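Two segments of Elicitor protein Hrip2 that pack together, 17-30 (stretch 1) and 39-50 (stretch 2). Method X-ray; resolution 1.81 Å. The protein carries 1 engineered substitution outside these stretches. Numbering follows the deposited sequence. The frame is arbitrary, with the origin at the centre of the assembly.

Stretch 1, residues 17-30: YVQSFPYDGSATGP
Stretch 2 (39-50) TFSEDFRKSGST

A relay of hydroxyls and charge sits at the centre of the contact. Ser49 OG donates to Ser20 OG over a very short 2.5 Å, and Ser20 OG in turn donates a hydrogen bond to Glu42 OE2 at 2.8 Å; both serines are t rotamers, and both are buried, where a small hydroxyl fits. Glu42 (chi1 p, chi2 t) also holds Arg45 in a salt bridge, Arg45 NE to Glu42 OE1 3.1 Å, and Arg45, with chi1 to chi3 m,t,t and chi4 at -84°, points its CA-to-CB bond toward stretch 1. There Arg45 NH1 reaches Ala27 O and Ser26 OG through separate waters.

The strands 17-22 and 49-50 run antiparallel, Phe21 paired with Thr50 and Pro22 with Ser49. Phe21 N to Thr50 O is 2.8 Å, Thr50 N to Phe21 O 3.1 Å. Pro22, lacking an N-H, occupies the non-hydrogen-bonded pair, and Tyr23 N resumes the ladder to Gly48 O at 3.0 Å.

Type I turns, Pro22 to Gly25 and Arg45 to Gly48, close this end. Asp24 N donates to Ser47 OG (3.3 Å), and one water links Asp24 OD2 to Ser47 N. Gly48, at phi/psi 87/173, leaves room for Tyr23 (chi1 m): a CB would clash with Tyr23 CD2.

At the other end, Val18 (t) lays CG1 over the Phe40 ring face, 3.6 Å from its centroid.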

# COMPACT_ATOMS: atom_id res chain seq x y z
N TYR A 17 -24.75 -8.94 -1.91
CA TYR A 17 -24.19 -10.25 -2.24
C TYR A 17 -22.68 -10.14 -2.27
O TYR A 17 -22.13 -9.17 -2.82
CB TYR A 17 -24.74 -10.73 -3.59
CG TYR A 17 -26.24 -10.84 -3.55
CD1 TYR A 17 -26.87 -12.03 -3.23
CD2 TYR A 17 -27.04 -9.73 -3.80
CE1 TYR A 17 -28.26 -12.12 -3.17
CE2 TYR A 17 -28.42 -9.82 -3.75
CZ TYR A 17 -29.02 -11.00 -3.43
OH TYR A 17 -30.41 -11.06 -3.38
N VAL A 18 -22.01 -11.11 -1.66
CA VAL A 18 -20.56 -11.07 -1.53
C VAL A 18 -19.98 -12.41 -1.97
O VAL A 18 -20.55 -13.45 -1.66
CB VAL A 18 -20.17 -10.81 -0.05
CG1 VAL A 18 -18.65 -10.78 0.11
CG2 VAL A 18 -20.76 -9.50 0.44
N GLN A 19 -18.88 -12.37 -2.71
CA GLN A 19 -18.19 -13.61 -3.09
C GLN A 19 -16.70 -13.37 -3.32
O GLN A 19 -16.29 -12.34 -3.89
CB GLN A 19 -18.83 -14.26 -4.32
CG GLN A 19 -18.38 -15.69 -4.58
CD GLN A 19 -19.12 -16.35 -5.73
OE1 GLN A 19 -19.73 -15.67 -6.56
NE2 GLN A 19 -19.09 -17.69 -5.78
N SER A 20 -15.89 -14.33 -2.88
CA SER A 20 -14.43 -14.21 -2.95
C SER A 20 -13.86 -15.03 -4.10
O SER A 20 -14.25 -16.19 -4.32
CB SER A 20 -13.79 -14.65 -1.63
OG SER A 20 -12.39 -14.35 -1.62
N PHE A 21 -12.93 -14.42 -4.83
CA PHE A 21 -12.34 -15.01 -6.02
C PHE A 21 -10.83 -15.07 -5.85
O PHE A 21 -10.14 -14.09 -6.16
CB PHE A 21 -12.70 -14.16 -7.24
CG PHE A 21 -14.16 -14.12 -7.52
CD1 PHE A 21 -15.01 -13.32 -6.77
CD2 PHE A 21 -14.70 -14.90 -8.52
CE1 PHE A 21 -16.36 -13.30 -7.01
CE2 PHE A 21 -16.06 -14.88 -8.77
CZ PHE A 21 -16.89 -14.08 -8.02
N PRO A 22 -10.32 -16.21 -5.36
CA PRO A 22 -8.90 -16.39 -5.03
C PRO A 22 -7.97 -16.06 -6.20
O PRO A 22 -8.26 -16.44 -7.34
CB PRO A 22 -8.81 -17.88 -4.70
CG PRO A 22 -10.18 -18.25 -4.22
CD PRO A 22 -11.12 -17.42 -5.06
N TYR A 23 -6.88 -15.36 -5.91
CA TYR A 23 -5.92 -15.01 -6.95
C TYR A 23 -5.26 -16.24 -7.58
O TYR A 23 -4.85 -16.19 -8.75
CB TYR A 23 -4.83 -14.08 -6.41
CG TYR A 23 -5.27 -12.64 -6.22
CD1 TYR A 23 -6.15 -12.05 -7.11
CD2 TYR A 23 -4.81 -11.88 -5.16
CE1 TYR A 23 -6.56 -10.73 -6.95
CE2 TYR A 23 -5.22 -10.55 -4.98
CZ TYR A 23 -6.10 -10.00 -5.88
OH TYR A 23 -6.52 -8.69 -5.74
N ASP A 24 -5.16 -17.33 -6.83
CA ASP A 24 -4.47 -18.52 -7.37
C ASP A 24 -5.38 -19.43 -8.19
O ASP A 24 -4.97 -20.52 -8.59
CB ASP A 24 -3.77 -19.32 -6.27
CG ASP A 24 -4.74 -19.94 -5.27
OD1 ASP A 24 -5.97 -19.84 -5.45
OD2 ASP A 24 -4.27 -20.55 -4.28
N GLY A 25 -6.61 -18.99 -8.41
CA GLY A 25 -7.53 -19.71 -9.27
C GLY A 25 -8.32 -20.81 -8.60
O GLY A 25 -9.15 -21.47 -9.25
N SER A 26 -8.10 -21.03 -7.31
CA SER A 26 -8.84 -22.05 -6.59
C SER A 26 -10.31 -21.68 -6.57
O SER A 26 -10.65 -20.55 -6.92
CB SER A 26 -8.30 -22.24 -5.17
OG SER A 26 -8.13 -21.00 -4.51
N ALA A 27 -11.17 -22.61 -6.17
CA ALA A 27 -12.62 -22.41 -6.23
C ALA A 27 -13.03 -21.10 -5.58
O ALA A 27 -12.45 -20.68 -4.57
CB ALA A 27 -13.35 -23.57 -5.54
N THR A 28 -14.05 -20.47 -6.16
CA THR A 28 -14.63 -19.27 -5.58
C THR A 28 -15.22 -19.63 -4.23
O THR A 28 -15.54 -20.80 -3.97
CB THR A 28 -15.72 -18.68 -6.49
OG1 THR A 28 -16.72 -19.66 -6.71
CG2 THR A 28 -15.14 -18.28 -7.83
N GLY A 29 -15.36 -18.64 -3.37
CA GLY A 29 -15.99 -18.87 -2.08
C GLY A 29 -17.48 -18.97 -2.30
O GLY A 29 -17.96 -18.74 -3.41
N PRO A 30 -18.22 -19.32 -1.24
CA PRO A 30 -19.68 -19.37 -1.37
C PRO A 30 -20.25 -18.02 -1.82
O PRO A 30 -19.81 -16.97 -1.35
CB PRO A 30 -20.15 -19.68 0.06
CG PRO A 30 -19.00 -19.33 0.95
CD PRO A 30 -17.77 -19.59 0.13
N THR A 39 -23.08 -10.04 8.25
CA THR A 39 -21.65 -9.92 7.99
C THR A 39 -21.13 -11.15 7.23
O THR A 39 -21.48 -12.30 7.53
CB THR A 39 -20.87 -9.74 9.32
OG1 THR A 39 -21.22 -8.49 9.91
CG2 THR A 39 -19.36 -9.76 9.07
N PHE A 40 -20.31 -10.89 6.22
CA PHE A 40 -19.56 -11.93 5.53
C PHE A 40 -18.17 -12.04 6.15
O PHE A 40 -17.57 -11.03 6.52
CB PHE A 40 -19.43 -11.57 4.05
CG PHE A 40 -18.33 -12.33 3.33
CD1 PHE A 40 -18.61 -13.54 2.70
CD2 PHE A 40 -17.05 -11.82 3.25
CE1 PHE A 40 -17.61 -14.23 2.02
CE2 PHE A 40 -16.05 -12.51 2.58
CZ PHE A 40 -16.33 -13.72 1.97
N SER A 41 -17.63 -13.24 6.26
CA SER A 41 -16.22 -13.37 6.61
C SER A 41 -15.60 -14.61 6.01
O SER A 41 -16.29 -15.61 5.79
CB SER A 41 -16.03 -13.35 8.12
OG SER A 41 -16.64 -14.48 8.71
N GLU A 42 -14.30 -14.55 5.74
CA GLU A 42 -13.56 -15.74 5.32
C GLU A 42 -12.17 -15.68 5.90
O GLU A 42 -11.65 -14.60 6.17
CB GLU A 42 -13.48 -15.82 3.79
CG GLU A 42 -12.60 -14.75 3.14
CD GLU A 42 -12.42 -15.00 1.64
OE1 GLU A 42 -13.15 -15.86 1.10
OE2 GLU A 42 -11.55 -14.35 1.01
N ASP A 43 -11.57 -16.85 6.13
CA ASP A 43 -10.16 -16.88 6.49
C ASP A 43 -9.34 -16.32 5.34
O ASP A 43 -9.68 -16.54 4.18
CB ASP A 43 -9.69 -18.31 6.72
CG ASP A 43 -10.33 -18.95 7.92
OD1 ASP A 43 -11.08 -18.26 8.64
OD2 ASP A 43 -10.05 -20.14 8.15
N PHE A 44 -8.25 -15.63 5.67
CA PHE A 44 -7.31 -15.16 4.67
C PHE A 44 -6.83 -16.30 3.79
O PHE A 44 -6.33 -17.33 4.29
CB PHE A 44 -6.08 -14.55 5.34
CG PHE A 44 -6.06 -13.05 5.34
CD1 PHE A 44 -7.24 -12.32 5.39
CD2 PHE A 44 -4.86 -12.36 5.30
CE1 PHE A 44 -7.21 -10.93 5.40
CE2 PHE A 44 -4.82 -10.98 5.30
CZ PHE A 44 -6.00 -10.26 5.35
N ARG A 45 -6.97 -16.13 2.48
CA ARG A 45 -6.48 -17.11 1.54
C ARG A 45 -5.02 -16.80 1.29
O ARG A 45 -4.65 -15.64 1.13
CB ARG A 45 -7.29 -17.06 0.25
CG ARG A 45 -8.74 -17.47 0.46
CD ARG A 45 -9.61 -17.12 -0.72
NE ARG A 45 -11.00 -17.43 -0.42
CZ ARG A 45 -11.55 -18.63 -0.57
NH1 ARG A 45 -10.82 -19.64 -1.03
NH2 ARG A 45 -12.83 -18.82 -0.27
N LYS A 46 -4.21 -17.85 1.27
CA LYS A 46 -2.77 -17.74 1.16
C LYS A 46 -2.38 -16.88 -0.04
O LYS A 46 -1.53 -16.00 0.06
CB LYS A 46 -2.18 -19.15 1.01
CG LYS A 46 -0.67 -19.25 1.06
CD LYS A 46 -0.24 -20.66 0.68
CE LYS A 46 -0.88 -21.07 -0.64
NZ LYS A 46 -0.76 -22.52 -0.95
N SER A 47 -3.04 -17.13 -1.17
CA SER A 47 -2.77 -16.45 -2.43
C SER A 47 -3.34 -15.04 -2.52
O SER A 47 -3.03 -14.31 -3.46
CB SER A 47 -3.34 -17.26 -3.60
OG SER A 47 -4.79 -17.28 -3.59
N GLY A 48 -4.17 -14.66 -1.56
CA GLY A 48 -4.89 -13.40 -1.66
C GLY A 48 -6.17 -13.60 -2.45
O GLY A 48 -6.41 -14.68 -3.01
N SER A 49 -7.01 -12.58 -2.50
CA SER A 49 -8.30 -12.74 -3.16
C SER A 49 -8.92 -11.41 -3.56
O SER A 49 -8.55 -10.36 -3.03
CB SER A 49 -9.27 -13.49 -2.25
OG SER A 49 -10.33 -14.06 -2.99
N THR A 50 -9.87 -11.48 -4.49
CA THR A 50 -10.75 -10.37 -4.80
C THR A 50 -12.14 -10.67 -4.26
O THR A 50 -12.76 -11.67 -4.62
CB THR A 50 -10.84 -10.17 -6.32
OG1 THR A 50 -9.56 -9.77 -6.82
CG2 THR A 50 -11.86 -9.09 -6.66
O HOH W 1 -4.93 -19.35 -1.82
O HOH W 2 -8.03 -19.86 -1.65
O HOH W 3 -12.29 -21.77 -2.14